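Local coordinates for 3-oxoacyl-[acyl-carrier-protein] synthase 2 (Rickettsia rickettsii, PDB 4JGA) that probably catalyses the condensation of malonyl-ACP with a growing acyl chain, the elongation step of bacterial type II fatty acid synthesis, at residues A340-F345 / E397-L402; Q383-T388 / T410-V415. All blocks are in the same frame, centred on the assembly; numbering follows the deposited sequence.

Contact 1: A340-F345 / E397-L402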
ATOM      1  N   ALA A 340      15.241 -14.108 -18.869  1.00 13.63           N
ATOM      2  CA  ALA A 340      13.894 -13.667 -19.289  1.00 13.37           C
ATOM      3  C   ALA A 340      13.936 -12.562 -20.383  1.00 13.63           C
ATOM      4  O   ALA A 340      13.223 -12.627 -21.368  1.00 13.76           O
ATOM      5  CB  ALA A 340      13.076 -13.185 -18.087  1.00 12.53           C
ATOM      6  N   VAL A 341      14.796 -11.562 -20.188  1.00 13.86           N
ATOM      7  CA  VAL A 341      15.016 -10.520 -21.188  1.00 14.22           C
ATOM      8  C   VAL A 341      15.491 -11.074 -22.536  1.00 15.27           C
ATOM      9  O   VAL A 341      14.929 -10.766 -23.589  1.00 15.06           O
ATOM     10  CB  VAL A 341      15.984  -9.448 -20.642  1.00 14.11           C
ATOM     11  CG1 VAL A 341      16.463  -8.534 -21.761  1.00 14.62           C
ATOM     12  CG2 VAL A 341      15.293  -8.656 -19.536  1.00 13.28           C
ATOM     13  N   GLN A 342      16.487 -11.954 -22.501  1.00 16.47           N
ATOM     14  CA  GLN A 342      17.021 -12.513 -23.745  1.00 17.88           C
ATOM     15  C   GLN A 342      15.993 -13.410 -24.477  1.00 18.75           C
ATOM     16  O   GLN A 342      15.878 -13.349 -25.695  1.00 18.90           O
ATOM     17  CB  GLN A 342      18.397 -13.167 -23.507  1.00 18.55           C
ATOM     18  CG  GLN A 342      19.410 -12.077 -23.193  1.00 18.72           C
ATOM     19  CD  GLN A 342      20.837 -12.520 -22.990  1.00 19.74           C
ATOM     20  OE1 GLN A 342      21.757 -11.730 -23.197  1.00 20.36           O
ATOM     21  NE2 GLN A 342      21.037 -13.756 -22.553  1.00 20.08           N
ATOM     22  N   LYS A 343      15.226 -14.184 -23.717  1.00 19.34           N
ATOM     23  CA  LYS A 343      14.154 -14.999 -24.265  1.00 20.82           C
ATOM     24  C   LYS A 343      13.196 -14.120 -25.033  1.00 20.02           C
ATOM     25  O   LYS A 343      12.830 -14.415 -26.152  1.00 20.16           O
ATOM     26  CB  LYS A 343      13.384 -15.693 -23.128  1.00 22.55           C
ATOM     27  CG  LYS A 343      12.429 -16.821 -23.552  1.00 25.18           C
ATOM     28  CD  LYS A 343      13.002 -18.142 -23.036  1.00 27.60           C
ATOM     29  CE  LYS A 343      12.231 -19.371 -23.536  1.00 29.33           C
ATOM     30  NZ  LYS A 343      12.689 -19.814 -24.866  1.00 31.07           N
ATOM     31  N   LEU A 344      12.803 -13.011 -24.418  1.00 18.80           N
ATOM     32  CA  LEU A 344      11.818 -12.122 -25.015  1.00 18.29           C
ATOM     33  C   LEU A 344      12.374 -11.262 -26.163  1.00 18.55           C
ATOM     34  O   LEU A 344      11.648 -10.999 -27.151  1.00 18.66           O
ATOM     35  CB  LEU A 344      11.278 -11.214 -23.911  1.00 17.55           C
ATOM     36  CG  LEU A 344       9.951 -10.520 -24.040  1.00 17.09           C
ATOM     37  CD1 LEU A 344       8.834 -11.433 -24.523  1.00 17.21           C
ATOM     38  CD2 LEU A 344       9.634  -9.948 -22.651  1.00 16.45           C
ATOM     39  N   PHE A 345      13.644 -10.846 -26.059  1.00 18.11           N
ATOM     40  CA  PHE A 345      14.174  -9.819 -26.955  1.00 18.44           C
ATOM     41  C   PHE A 345      15.266 -10.234 -27.914  1.00 20.01           C
ATOM     42  O   PHE A 345      15.449  -9.584 -28.947  1.00 20.38           O
ATOM     43  CB  PHE A 345      14.695  -8.635 -26.135  1.00 17.60           C
ATOM     44  CG  PHE A 345      13.605  -7.830 -25.490  1.00 16.35           C
ATOM     45  CD1 PHE A 345      12.908  -6.887 -26.229  1.00 16.23           C
ATOM     46  CD2 PHE A 345      13.281  -8.017 -24.155  1.00 15.39           C
ATOM     47  CE1 PHE A 345      11.890  -6.159 -25.651  1.00 15.68           C
ATOM     48  CE2 PHE A 345      12.264  -7.291 -23.563  1.00 14.74           C
ATOM     49  CZ  PHE A 345      11.574  -6.348 -24.301  1.00 14.78           C
ATOM     50  N   GLU A 397      26.401 -15.917 -19.808  1.00 26.14           N
ATOM     51  CA  GLU A 397      25.133 -15.923 -20.507  1.00 26.37           C
ATOM     52  C   GLU A 397      24.833 -14.605 -21.260  1.00 25.31           C
ATOM     53  O   GLU A 397      23.874 -14.540 -22.009  1.00 24.57           O
ATOM     54  CB  GLU A 397      24.008 -16.171 -19.492  1.00 26.69           C
ATOM     55  CG  GLU A 397      24.089 -17.525 -18.812  1.00 28.23           C
ATOM     56  CD  GLU A 397      25.067 -17.591 -17.641  1.00 29.60           C
ATOM     57  OE1 GLU A 397      25.890 -16.665 -17.394  1.00 29.96           O
ATOM     58  OE2 GLU A 397      25.013 -18.618 -16.939  1.00 32.01           O
ATOM     59  N   VAL A 398      25.611 -13.558 -21.033  1.00 24.62           N
ATOM     60  CA  VAL A 398      25.301 -12.259 -21.618  1.00 24.32           C
ATOM     61  C   VAL A 398      25.407 -12.300 -23.150  1.00 25.47           C
ATOM     62  O   VAL A 398      26.429 -12.734 -23.689  1.00 26.44           O
ATOM     63  CB  VAL A 398      26.194 -11.145 -21.051  1.00 23.58           C
ATOM     64  CG1 VAL A 398      26.021  -9.857 -21.834  1.00 23.06           C
ATOM     65  CG2 VAL A 398      25.858 -10.924 -19.581  1.00 22.82           C
ATOM     66  N   ASN A 399      24.344 -11.876 -23.837  1.00 25.32           N
ATOM     67  CA  ASN A 399      24.318 -11.849 -25.311  1.00 26.71           C
ATOM     68  C   ASN A 399      23.772 -10.556 -25.862  1.00 25.57           C
ATOM     69  O   ASN A 399      23.459 -10.474 -27.046  1.00 26.49           O
ATOM     70  CB  ASN A 399      23.403 -12.950 -25.834  1.00 28.26           C
ATOM     71  CG  ASN A 399      24.061 -14.292 -25.901  1.00 30.91           C
ATOM     72  OD1 ASN A 399      25.270 -14.423 -26.032  1.00 33.86           O
ATOM     73  ND2 ASN A 399      23.231 -15.323 -25.820  1.00 32.32           N
ATOM     74  N   ILE A 400      23.600  -9.559 -25.015  1.00 23.86           N
ATOM     75  CA  ILE A 400      23.156  -8.245 -25.463  1.00 22.79           C
ATOM     76  C   ILE A 400      24.045  -7.204 -24.838  1.00 21.63           C
ATOM     77  O   ILE A 400      24.826  -7.502 -23.947  1.00 21.49           O
ATOM     78  CB  ILE A 400      21.693  -7.936 -25.080  1.00 22.11           C
ATOM     79  CG1 ILE A 400      21.474  -8.128 -23.590  1.00 21.30           C
ATOM     80  CG2 ILE A 400      20.750  -8.822 -25.877  1.00 22.68           C
ATOM     81  CD1 ILE A 400      20.133  -7.582 -23.171  1.00 20.79           C
ATOM     82  N   ASP A 401      23.920  -5.986 -25.345  1.00 20.87           N
ATOM     83  CA  ASP A 401      24.681  -4.839 -24.869  1.00 20.32           C
ATOM     84  C   ASP A 401      24.117  -4.344 -23.515  1.00 18.82           C
ATOM     85  O   ASP A 401      23.004  -3.843 -23.445  1.00 18.01           O
ATOM     86  CB  ASP A 401      24.615  -3.739 -25.923  1.00 20.54           C
ATOM     87  CG  ASP A 401      25.574  -2.605 -25.656  1.00 20.86           C
ATOM     88  OD1 ASP A 401      26.040  -2.420 -24.509  1.00 20.18           O
ATOM     89  OD2 ASP A 401      25.866  -1.898 -26.638  1.00 21.70           O
ATOM     90  N   LEU A 402      24.902  -4.501 -22.453  1.00 18.48           N
ATOM     91  CA  LEU A 402      24.507  -4.094 -21.101  1.00 17.52           C
ATOM     92  C   LEU A 402      25.098  -2.745 -20.728  1.00 17.54           C
ATOM     93  O   LEU A 402      25.098  -2.345 -19.543  1.00 17.03           O
ATOM     94  CB  LEU A 402      24.914  -5.140 -20.071  1.00 17.40           C
ATOM     95  CG  LEU A 402      24.198  -6.490 -20.175  1.00 17.36           C
ATOM     96  CD1 LEU A 402      24.759  -7.489 -19.161  1.00 17.47           C
ATOM     97  CD2 LEU A 402      22.675  -6.357 -20.055  1.00 16.40           C
TER
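Gln342 carries this contact between the last turns of helix 331-345 and the irregular loop 397-402. Its CG stands anti to the carbonyl carbon (chi1 -69°), and the chain is extended beyond CG. The carboxamide is thereby carried straight out from the helix to the loop backbone.

Two hydrogen bonds hold the amide there. Gln342 NE2 donates to Glu397 O over 3.0 Å, and this bond is almost straight, at 174°. Glu397 O lies in the amide plane of Gln342, whereas NE2 sits above the plane of that carbonyl. Gln342 OE1 accepts from Asn399 N at 2.7 Å. Here the N-H meets a lone pair in the carbonyl plane, although the bond is bent to 144°. One carboxamide thus satisfies a backbone acceptor and a backbone donor two residues apart, which fixes its flip and its rotation.

The remaining contacts are apolar or mixed. Ile400 CG1 lies 3.6 Å from Gln342 OE1. It occupies the crowded position between backbone N and carbonyl carbon. Beyond it, Ile400 CD1 meets Val341 CG1 at 4.0 Å, and the two side chains cross at about a right angle. Asn399 CB packs against Gln342 OE1 at 3.3 Å.

The contact runs from this apolar pair out to the surface at Glu397 and Asn399. Val341 and Ile400 both also touch Met354 of strand 353-355, the edge strand of the large mixed sheet within the chain. On the helix, Ala340, Leu344 and Phe345 pack against helix 300-312.

Contact 2: Q383-T388 / T410-V415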
ATOM      1  N   GLN A 383      18.448  11.007 -25.142  1.00 15.57           N
ATOM      2  CA  GLN A 383      18.922  10.019 -26.122  1.00 15.97           C
ATOM      3  C   GLN A 383      20.241   9.424 -25.651  1.00 16.10           C
ATOM      4  O   GLN A 383      21.259   9.392 -26.348  1.00 16.82           O
ATOM      5  CB  GLN A 383      19.046  10.645 -27.509  1.00 17.04           C
ATOM      6  CG  GLN A 383      17.724  11.161 -28.060  1.00 17.03           C
ATOM      7  CD  GLN A 383      16.741  10.034 -28.349  1.00 16.62           C
ATOM      8  OE1 GLN A 383      16.913   9.278 -29.305  1.00 17.15           O
ATOM      9  NE2 GLN A 383      15.723   9.903 -27.509  1.00 15.72           N
ATOM     10  N   ILE A 384      20.196   8.921 -24.432  1.00 15.42           N
ATOM     11  CA  ILE A 384      21.344   8.297 -23.840  1.00 15.61           C
ATOM     12  C   ILE A 384      20.923   7.238 -22.834  1.00 14.91           C
ATOM     13  O   ILE A 384      19.982   7.428 -22.076  1.00 13.99           O
ATOM     14  CB  ILE A 384      22.285   9.340 -23.211  1.00 15.88           C
ATOM     15  CG1 ILE A 384      23.609   8.702 -22.831  1.00 16.28           C
ATOM     16  CG2 ILE A 384      21.675  10.002 -22.004  1.00 15.25           C
ATOM     17  CD1 ILE A 384      24.691   9.733 -22.576  1.00 16.99           C
ATOM     18  N   ALA A 385      21.632   6.116 -22.873  1.00 15.28           N
ATOM     19  CA  ALA A 385      21.431   5.034 -21.956  1.00 14.91           C
ATOM     20  C   ALA A 385      22.494   5.131 -20.871  1.00 15.17           C
ATOM     21  O   ALA A 385      23.689   5.198 -21.182  1.00 16.08           O
ATOM     22  CB  ALA A 385      21.583   3.710 -22.703  1.00 15.29           C
ATOM     23  N   PRO A 386      22.078   5.143 -19.609  1.00 14.53           N
ATOM     24  CA  PRO A 386      23.019   5.173 -18.509  1.00 14.75           C
ATOM     25  C   PRO A 386      23.784   3.850 -18.375  1.00 15.05           C
ATOM     26  O   PRO A 386      23.279   2.802 -18.793  1.00 15.32           O
ATOM     27  CB  PRO A 386      22.126   5.461 -17.298  1.00 13.91           C
ATOM     28  CG  PRO A 386      20.805   4.948 -17.670  1.00 13.42           C
ATOM     29  CD  PRO A 386      20.683   5.074 -19.156  1.00 13.76           C
ATOM     30  N   PRO A 387      25.008   3.887 -17.815  1.00 15.54           N
ATOM     31  CA  PRO A 387      25.903   2.721 -17.752  1.00 15.97           C
ATOM     32  C   PRO A 387      25.566   1.696 -16.651  1.00 15.44           C
ATOM     33  O   PRO A 387      24.995   2.034 -15.611  1.00 14.84           O
ATOM     34  CB  PRO A 387      27.255   3.357 -17.447  1.00 16.80           C
ATOM     35  CG  PRO A 387      26.897   4.531 -16.594  1.00 16.44           C
ATOM     36  CD  PRO A 387      25.594   5.054 -17.139  1.00 15.83           C
ATOM     37  N   THR A 388      25.904   0.439 -16.899  1.00 15.73           N
ATOM     38  CA  THR A 388      26.017  -0.509 -15.816  1.00 15.58           C
ATOM     39  C   THR A 388      27.461  -0.404 -15.321  1.00 16.46           C
ATOM     40  O   THR A 388      28.406  -0.910 -15.942  1.00 17.00           O
ATOM     41  CB  THR A 388      25.692  -1.938 -16.263  1.00 15.55           C
ATOM     42  OG1 THR A 388      24.386  -1.964 -16.852  1.00 14.88           O
ATOM     43  CG2 THR A 388      25.748  -2.853 -15.094  1.00 15.34           C
ATOM     44  N   THR A 410      22.244   6.720 -28.021  1.00 20.86           N
ATOM     45  CA  THR A 410      21.598   5.972 -29.104  1.00 21.11           C
ATOM     46  C   THR A 410      20.157   6.457 -29.294  1.00 20.56           C
ATOM     47  O   THR A 410      19.649   7.264 -28.489  1.00 19.95           O
ATOM     48  CB  THR A 410      21.640   4.454 -28.839  1.00 21.12           C
ATOM     49  OG1 THR A 410      21.213   3.747 -30.006  1.00 21.75           O
ATOM     50  CG2 THR A 410      20.754   4.083 -27.704  1.00 19.89           C
ATOM     51  N   LYS A 411      19.507   5.971 -30.351  1.00 21.19           N
ATOM     52  CA  LYS A 411      18.107   6.284 -30.585  1.00 20.99           C
ATOM     53  C   LYS A 411      17.252   5.588 -29.524  1.00 19.39           C
ATOM     54  O   LYS A 411      17.272   4.365 -29.419  1.00 18.96           O
ATOM     55  CB  LYS A 411      17.651   5.851 -31.979  1.00 22.61           C
ATOM     56  CG  LYS A 411      16.207   6.231 -32.292  1.00 23.21           C
ATOM     57  CD  LYS A 411      15.533   5.197 -33.194  1.00 24.71           C
ATOM     58  CE  LYS A 411      15.328   3.813 -32.543  1.00 24.23           C
ATOM     59  NZ  LYS A 411      13.893   3.374 -32.489  1.00 24.50           N
ATOM     60  N   ILE A 412      16.500   6.396 -28.765  1.00 18.47           N
ATOM     61  CA  ILE A 412      15.627   5.908 -27.700  1.00 17.36           C
ATOM     62  C   ILE A 412      14.227   6.529 -27.764  1.00 17.42           C
ATOM     63  O   ILE A 412      14.013   7.666 -27.324  1.00 17.32           O
ATOM     64  CB  ILE A 412      16.209   6.135 -26.293  1.00 16.54           C
ATOM     65  CG1 ILE A 412      17.613   5.528 -26.195  1.00 16.82           C
ATOM     66  CG2 ILE A 412      15.300   5.480 -25.250  1.00 15.58           C
ATOM     67  CD1 ILE A 412      18.246   5.680 -24.828  1.00 16.32           C
ATOM     68  N   ASP A 413      13.289   5.763 -28.320  1.00 17.73           N
ATOM     69  CA  ASP A 413      11.906   6.183 -28.464  1.00 18.25           C
ATOM     70  C   ASP A 413      10.981   5.355 -27.575  1.00 17.39           C
ATOM     71  O   ASP A 413       9.911   5.811 -27.234  1.00 17.71           O
ATOM     72  CB  ASP A 413      11.466   6.053 -29.910  1.00 19.93           C
ATOM     73  CG  ASP A 413      12.097   7.124 -30.819  1.00 21.15           C
ATOM     74  OD1 ASP A 413      12.491   8.202 -30.345  1.00 21.10           O
ATOM     75  OD2 ASP A 413      12.218   6.860 -32.007  1.00 22.46           O
ATOM     76  N   TYR A 414      11.347   4.129 -27.275  1.00 16.64           N
ATOM     77  CA  TYR A 414      10.557   3.312 -26.397  1.00 15.86           C
ATOM     78  C   TYR A 414      11.463   2.709 -25.348  1.00 14.92           C
ATOM     79  O   TYR A 414      12.525   2.153 -25.673  1.00 14.97           O
ATOM     80  CB  TYR A 414       9.889   2.171 -27.154  1.00 16.69           C
ATOM     81  CG  TYR A 414       8.824   2.574 -28.133  1.00 18.03           C
ATOM     82  CD1 TYR A 414       9.143   2.981 -29.435  1.00 19.38           C
ATOM     83  CD2 TYR A 414       7.488   2.511 -27.779  1.00 18.24           C
ATOM     84  CE1 TYR A 414       8.141   3.316 -30.350  1.00 21.03           C
ATOM     85  CE2 TYR A 414       6.493   2.861 -28.675  1.00 19.83           C
ATOM     86  CZ  TYR A 414       6.822   3.254 -29.937  1.00 21.26           C
ATOM     87  OH  TYR A 414       5.806   3.585 -30.776  1.00 23.38           O
ATOM     88  N   VAL A 415      11.014   2.772 -24.100  1.00 14.03           N
ATOM     89  CA  VAL A 415      11.765   2.233 -22.976  1.00 13.27           C
ATOM     90  C   VAL A 415      10.897   1.324 -22.114  1.00 12.69           C
ATOM     91  O   VAL A 415       9.730   1.626 -21.865  1.00 12.64           O
ATOM     92  CB  VAL A 415      12.307   3.349 -22.095  1.00 13.01           C
ATOM     93  CG1 VAL A 415      12.995   2.765 -20.855  1.00 12.50           C
ATOM     94  CG2 VAL A 415      13.277   4.208 -22.890  1.00 13.76           C
TER
HETATM   95  O   HOH W   1      14.952   9.277 -31.369  1.00 21.03           O
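In this thiolase-fold synthase, residues 383-388 leave helix 368-382, and residues 410-415 lead into strand 414-421 of the large mixed sheet. Gln383, the first residue beyond the helix, has positive phi (49°), and its side chain makes most of the polar contact.

CB of Gln383 rests 3.6 Å from Thr410 O. CG is anti to the carbonyl carbon, and the chain then bends at chi2 (-67°), turning the carboxamide onto the backbone of Ile412. CD is about equally far from Ile412 N and Ile412 O. Gln383 OE1 accepts from Ile412 N at 3.0 Å in a nearly straight bond (171°), with the donor above the carbonyl plane. Gln383 OE1 also accepts a hydrogen bond from a water that donates as well to Asp413 OD1. Gln383 NE2 donates to Ile412 O at 2.8 Å and is further bonded to Ile380 O in the preceding helix. The amide therefore grips both the N-H and the carbonyl of one residue and ties them to the helix end. The main chain adds a weak bond from Thr410 N to Gln383 O.

The CB of Ile412 is directed toward 383-388. Tyr322 of strand 322-324 and Ala379 and Ile380 of helix 368-382 also touch its side chain. Lys411 turns away and pairs with Asp321, a ligand of the bound sodium; its link to Asp413 is long. At the buried end, CD1 of Ile412 lies 3.7 Å from Ile384 C and 4.4 Å from Ala385 CB.

In the fold
Both contacts are partly buried and rest on a glutamine amide that bonds backbone N-H and carbonyl groups. They hold different elements. In contact 1 the glutamine lies within helix 331-345, and its amide spans two residues of a loop. In contact 2 it follows the end of helix 368-382 and holds a single residue, with a water and a weak main-chain bond added. Contact 1 sits farther from the chain centre, beside edge strand 353-355. Contact 2 lies nearer the centre, at the entry to strand 414-421. Their segments alternate along the chain, and a probable hydrogen bond between Leu402 O and Thr388 OG1 (2.8 Å) joins them directly.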